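Local coordinates for protein Exo-1,5-alpha-L-arabinofuranobiosidase (Gibberella zeae, PDB 2YDT) that probably hydrolyses alpha-1,5-linked L-arabinan from the chain end, releasing arabinobiose, at residues L29-L41 against T321-D333. Numbering follows the deposited sequence.
Sequences LYARPLELSDGTL and TAYTRSLLTFQKD. With MN (manganese (II) ion), chain J.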
# COMPACT_ATOMS: atom_id res chain seq x y z
N LEU A 29 6.38 7.71 -7.96
CA LEU A 29 5.19 6.87 -8.02
C LEU A 29 5.06 6.24 -6.62
O LEU A 29 6.05 6.15 -5.88
CB LEU A 29 5.36 5.76 -9.08
CG LEU A 29 4.09 5.06 -9.55
CD1 LEU A 29 3.21 6.01 -10.43
CD2 LEU A 29 4.40 3.74 -10.28
N TYR A 30 3.86 5.78 -6.26
CA TYR A 30 3.75 4.85 -5.11
C TYR A 30 4.02 5.52 -3.78
O TYR A 30 4.94 5.13 -3.04
CB TYR A 30 4.64 3.59 -5.32
CG TYR A 30 4.07 2.31 -4.73
CD1 TYR A 30 3.53 1.31 -5.56
CD2 TYR A 30 4.11 2.07 -3.36
CE1 TYR A 30 3.03 0.15 -5.06
CE2 TYR A 30 3.61 0.90 -2.83
CZ TYR A 30 3.09 -0.07 -3.68
OH TYR A 30 2.58 -1.26 -3.17
N ALA A 31 3.21 6.51 -3.42
CA ALA A 31 3.36 7.25 -2.17
C ALA A 31 2.79 6.46 -0.99
O ALA A 31 1.74 5.84 -1.10
CB ALA A 31 2.64 8.64 -2.26
N ARG A 32 3.51 6.55 0.13
CA ARG A 32 3.09 5.91 1.38
C ARG A 32 3.36 6.79 2.58
O ARG A 32 4.50 7.28 2.74
CB ARG A 32 3.80 4.55 1.55
CG ARG A 32 3.31 3.48 0.58
CD ARG A 32 1.92 3.02 0.88
NE ARG A 32 1.48 1.89 0.07
CZ ARG A 32 0.81 1.97 -1.07
NH1 ARG A 32 0.54 3.11 -1.65
NH2 ARG A 32 0.38 0.87 -1.63
N PRO A 33 2.35 6.93 3.49
CA PRO A 33 2.53 7.71 4.72
C PRO A 33 2.53 6.84 5.96
O PRO A 33 2.10 5.69 5.93
CB PRO A 33 1.24 8.53 4.77
CG PRO A 33 0.22 7.60 4.28
CD PRO A 33 0.92 6.67 3.26
N LEU A 34 3.04 7.42 7.03
CA LEU A 34 3.03 6.74 8.36
C LEU A 34 2.92 7.74 9.48
O LEU A 34 3.66 8.74 9.50
CB LEU A 34 4.32 5.92 8.52
CG LEU A 34 4.54 5.23 9.87
CD1 LEU A 34 3.50 4.10 10.06
CD2 LEU A 34 5.99 4.68 10.06
N GLU A 35 2.03 7.47 10.45
CA GLU A 35 1.99 8.27 11.69
C GLU A 35 2.69 7.52 12.81
O GLU A 35 2.30 6.39 13.13
CB GLU A 35 0.55 8.57 12.11
CG GLU A 35 0.46 9.54 13.30
CD GLU A 35 -0.98 9.82 13.75
OE1 GLU A 35 -1.73 8.84 13.94
OE2 GLU A 35 -1.33 11.01 13.92
N LEU A 36 3.70 8.14 13.42
CA LEU A 36 4.37 7.56 14.57
C LEU A 36 3.59 7.82 15.85
O LEU A 36 2.69 8.66 15.88
CB LEU A 36 5.78 8.10 14.69
CG LEU A 36 6.69 7.99 13.47
CD1 LEU A 36 8.10 8.47 13.86
CD2 LEU A 36 6.67 6.54 12.93
N SER A 37 3.95 7.11 16.92
CA SER A 37 3.22 7.22 18.18
C SER A 37 3.35 8.60 18.81
O SER A 37 2.47 8.99 19.59
CB SER A 37 3.72 6.16 19.15
OG SER A 37 5.05 6.41 19.49
N ASP A 38 4.38 9.35 18.45
CA ASP A 38 4.56 10.75 18.90
C ASP A 38 3.89 11.82 18.03
O ASP A 38 4.01 13.01 18.30
CB ASP A 38 6.04 11.06 19.13
CG ASP A 38 6.86 11.11 17.87
OD1 ASP A 38 6.29 11.04 16.73
OD2 ASP A 38 8.11 11.21 18.03
N GLY A 39 3.18 11.40 16.99
CA GLY A 39 2.45 12.29 16.14
C GLY A 39 3.20 12.78 14.90
O GLY A 39 2.60 13.39 14.03
N THR A 40 4.51 12.48 14.82
CA THR A 40 5.32 12.71 13.63
C THR A 40 4.72 11.93 12.45
O THR A 40 4.23 10.80 12.64
CB THR A 40 6.77 12.24 13.87
OG1 THR A 40 7.40 13.16 14.77
CG2 THR A 40 7.59 12.20 12.56
N LEU A 41 4.79 12.51 11.23
CA LEU A 41 4.46 11.76 10.01
C LEU A 41 5.72 11.53 9.21
O LEU A 41 6.61 12.42 9.13
CB LEU A 41 3.48 12.50 9.12
CG LEU A 41 2.14 12.91 9.74
CD1 LEU A 41 1.29 13.60 8.69
CD2 LEU A 41 1.31 11.75 10.30
N THR A 321 -6.63 11.91 -8.58
CA THR A 321 -6.44 10.49 -8.88
C THR A 321 -4.95 10.17 -9.00
O THR A 321 -4.18 10.92 -9.64
CB THR A 321 -7.13 10.13 -10.15
OG1 THR A 321 -8.55 10.38 -9.98
CG2 THR A 321 -6.88 8.67 -10.54
N ALA A 322 -4.54 9.06 -8.38
CA ALA A 322 -3.17 8.60 -8.49
C ALA A 322 -3.12 7.07 -8.37
O ALA A 322 -3.93 6.45 -7.66
CB ALA A 322 -2.27 9.25 -7.43
N TYR A 323 -2.13 6.48 -9.02
CA TYR A 323 -1.83 5.06 -8.85
C TYR A 323 -1.48 4.76 -7.41
O TYR A 323 -0.67 5.46 -6.78
CB TYR A 323 -0.66 4.68 -9.76
CG TYR A 323 -0.27 3.22 -9.72
CD1 TYR A 323 -1.09 2.23 -10.28
CD2 TYR A 323 0.96 2.81 -9.18
CE1 TYR A 323 -0.72 0.89 -10.27
CE2 TYR A 323 1.33 1.47 -9.17
CZ TYR A 323 0.49 0.51 -9.73
OH TYR A 323 0.87 -0.79 -9.77
N THR A 324 -2.17 3.74 -6.88
CA THR A 324 -2.03 3.30 -5.48
C THR A 324 -2.03 4.49 -4.49
O THR A 324 -1.30 4.54 -3.50
CB THR A 324 -0.85 2.28 -5.27
OG1 THR A 324 -1.00 1.64 -4.00
CG2 THR A 324 0.55 2.96 -5.34
N ARG A 325 -2.94 5.43 -4.72
CA ARG A 325 -3.16 6.53 -3.80
C ARG A 325 -3.44 5.95 -2.42
O ARG A 325 -4.25 5.00 -2.31
CB ARG A 325 -4.29 7.43 -4.34
CG ARG A 325 -4.36 8.80 -3.68
CD ARG A 325 -5.54 9.64 -4.21
NE ARG A 325 -6.81 8.99 -3.90
CZ ARG A 325 -7.99 9.54 -4.09
NH1 ARG A 325 -8.08 10.79 -4.54
NH2 ARG A 325 -9.10 8.84 -3.84
N SER A 326 -2.78 6.48 -1.40
CA SER A 326 -2.82 5.89 -0.07
C SER A 326 -3.54 6.76 0.93
O SER A 326 -3.84 7.94 0.66
CB SER A 326 -1.41 5.56 0.43
OG SER A 326 -0.56 6.66 0.36
N LEU A 327 -3.84 6.16 2.07
CA LEU A 327 -4.65 6.80 3.12
C LEU A 327 -4.04 6.62 4.49
O LEU A 327 -3.33 5.64 4.77
CB LEU A 327 -6.05 6.17 3.13
CG LEU A 327 -6.88 6.16 1.86
CD1 LEU A 327 -8.17 5.23 2.01
CD2 LEU A 327 -7.29 7.59 1.47
N LEU A 328 -4.31 7.59 5.37
CA LEU A 328 -3.84 7.56 6.72
C LEU A 328 -4.91 8.19 7.63
O LEU A 328 -5.45 9.25 7.30
CB LEU A 328 -2.53 8.33 6.82
CG LEU A 328 -1.91 8.42 8.18
CD1 LEU A 328 -0.38 8.41 8.10
CD2 LEU A 328 -2.46 9.67 8.93
N THR A 329 -5.20 7.53 8.73
CA THR A 329 -6.10 8.09 9.76
C THR A 329 -5.27 8.56 10.97
O THR A 329 -4.25 7.95 11.29
CB THR A 329 -7.20 7.06 10.15
OG1 THR A 329 -8.15 7.70 11.01
CG2 THR A 329 -6.59 5.86 10.87
N PHE A 330 -5.64 9.65 11.63
CA PHE A 330 -4.85 10.24 12.71
C PHE A 330 -5.33 9.77 14.06
O PHE A 330 -6.54 9.84 14.33
CB PHE A 330 -4.95 11.78 12.67
CG PHE A 330 -4.25 12.43 11.48
CD1 PHE A 330 -2.98 12.95 11.62
CD2 PHE A 330 -4.86 12.49 10.23
CE1 PHE A 330 -2.31 13.57 10.52
CE2 PHE A 330 -4.19 13.08 9.15
CZ PHE A 330 -2.94 13.64 9.31
N GLN A 331 -4.39 9.32 14.87
CA GLN A 331 -4.69 8.68 16.16
C GLN A 331 -5.52 9.63 17.05
O GLN A 331 -6.49 9.20 17.68
CB GLN A 331 -3.37 8.20 16.85
CG GLN A 331 -2.36 9.32 17.24
CD GLN A 331 -0.81 9.00 17.21
OE1 GLN A 331 -0.34 7.93 16.79
NE2 GLN A 331 -0.03 9.98 17.67
N LYS A 332 -5.15 10.89 17.08
CA LYS A 332 -5.75 11.85 18.02
C LYS A 332 -7.00 12.49 17.50
O LYS A 332 -7.68 13.18 18.25
CB LYS A 332 -4.74 12.94 18.36
CG LYS A 332 -3.46 12.33 18.90
CD LYS A 332 -2.98 12.91 20.20
CE LYS A 332 -2.36 14.29 19.98
NZ LYS A 332 -1.49 14.71 21.14
N ASP A 333 -7.30 12.30 16.23
CA ASP A 333 -8.56 12.81 15.68
C ASP A 333 -9.00 11.94 14.53
O ASP A 333 -8.66 12.18 13.37
CB ASP A 333 -8.47 14.28 15.26
CG ASP A 333 -9.87 14.87 14.90
OD1 ASP A 333 -10.86 14.09 14.76
OD2 ASP A 333 -9.98 16.12 14.77
MN MN J . -0.39 5.56 16.51
O HOH W 1 1.34 7.12 -7.45
O HOH W 2 0.39 6.79 -4.43
O HOH W 3 -2.95 12.03 15.69
O HOH W 4 1.63 5.42 15.63
O HOH W 5 -1.00 6.30 14.56
O HOH W 6 -0.69 3.75 16.24
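Thr324 holds OG1 anti to its own backbone N (chi1 -164°), which sends the hydroxyl to Arg32 while CG2 lies over one face of the Tyr30 ring, 3.7 Å from the ring centroid. At the other end of the contact, Glu35 runs fully extended, with CG likewise anti to N (chi1 -173°), and carries its carboxylate across to Gln331. Between them the two strands, 29-35 and 326-330, run nearly parallel. Each is the edge strand of an antiparallel four-stranded sheet, and the contact is a worked example of how neighbouring propeller blades meet without sharing backbone hydrogen bonds: side chains and water do the joining.

Arg32 presents the end of its guanidinium edge-on to Thr324. NH2 bonds OG1 at 2.8 Å, and NH1 reaches both OG1 and the carbonyl O of Thr324, all close to the guanidinium plane. Tyr30 CE2 covers one face of the same group. NH1 also meets Ala31 O, which accepts Ser326 OG at 2.8 Å from the opposite face of its carbonyl plane. Farther along, Pro33 CB packs on Leu328 CD1 at 3.7 Å.

The Glu35 carboxylate stacks on the Gln331 amide, their planes 29° apart, and its OE1 takes the backbone N of Gln331 at 2.9 Å through the syn lone pair. Gln331 OE1 binds manganese at 2.4 Å; two of the metal's waters donate to Glu35 OE1 and Glu35 O.

Tyr30 touches the bound arabinofuranose, and Tyr323, packed on Leu29 CD2, reaches the iminosugar through a weak bond. Because Arg32 lies against Tyr30 and grips Thr324, the neighbour of Tyr323, its bonds are consistent with fixing these two pocket residues relative to each other, whereas at the far end Glu35, acting through water, may help offset the metal's charge.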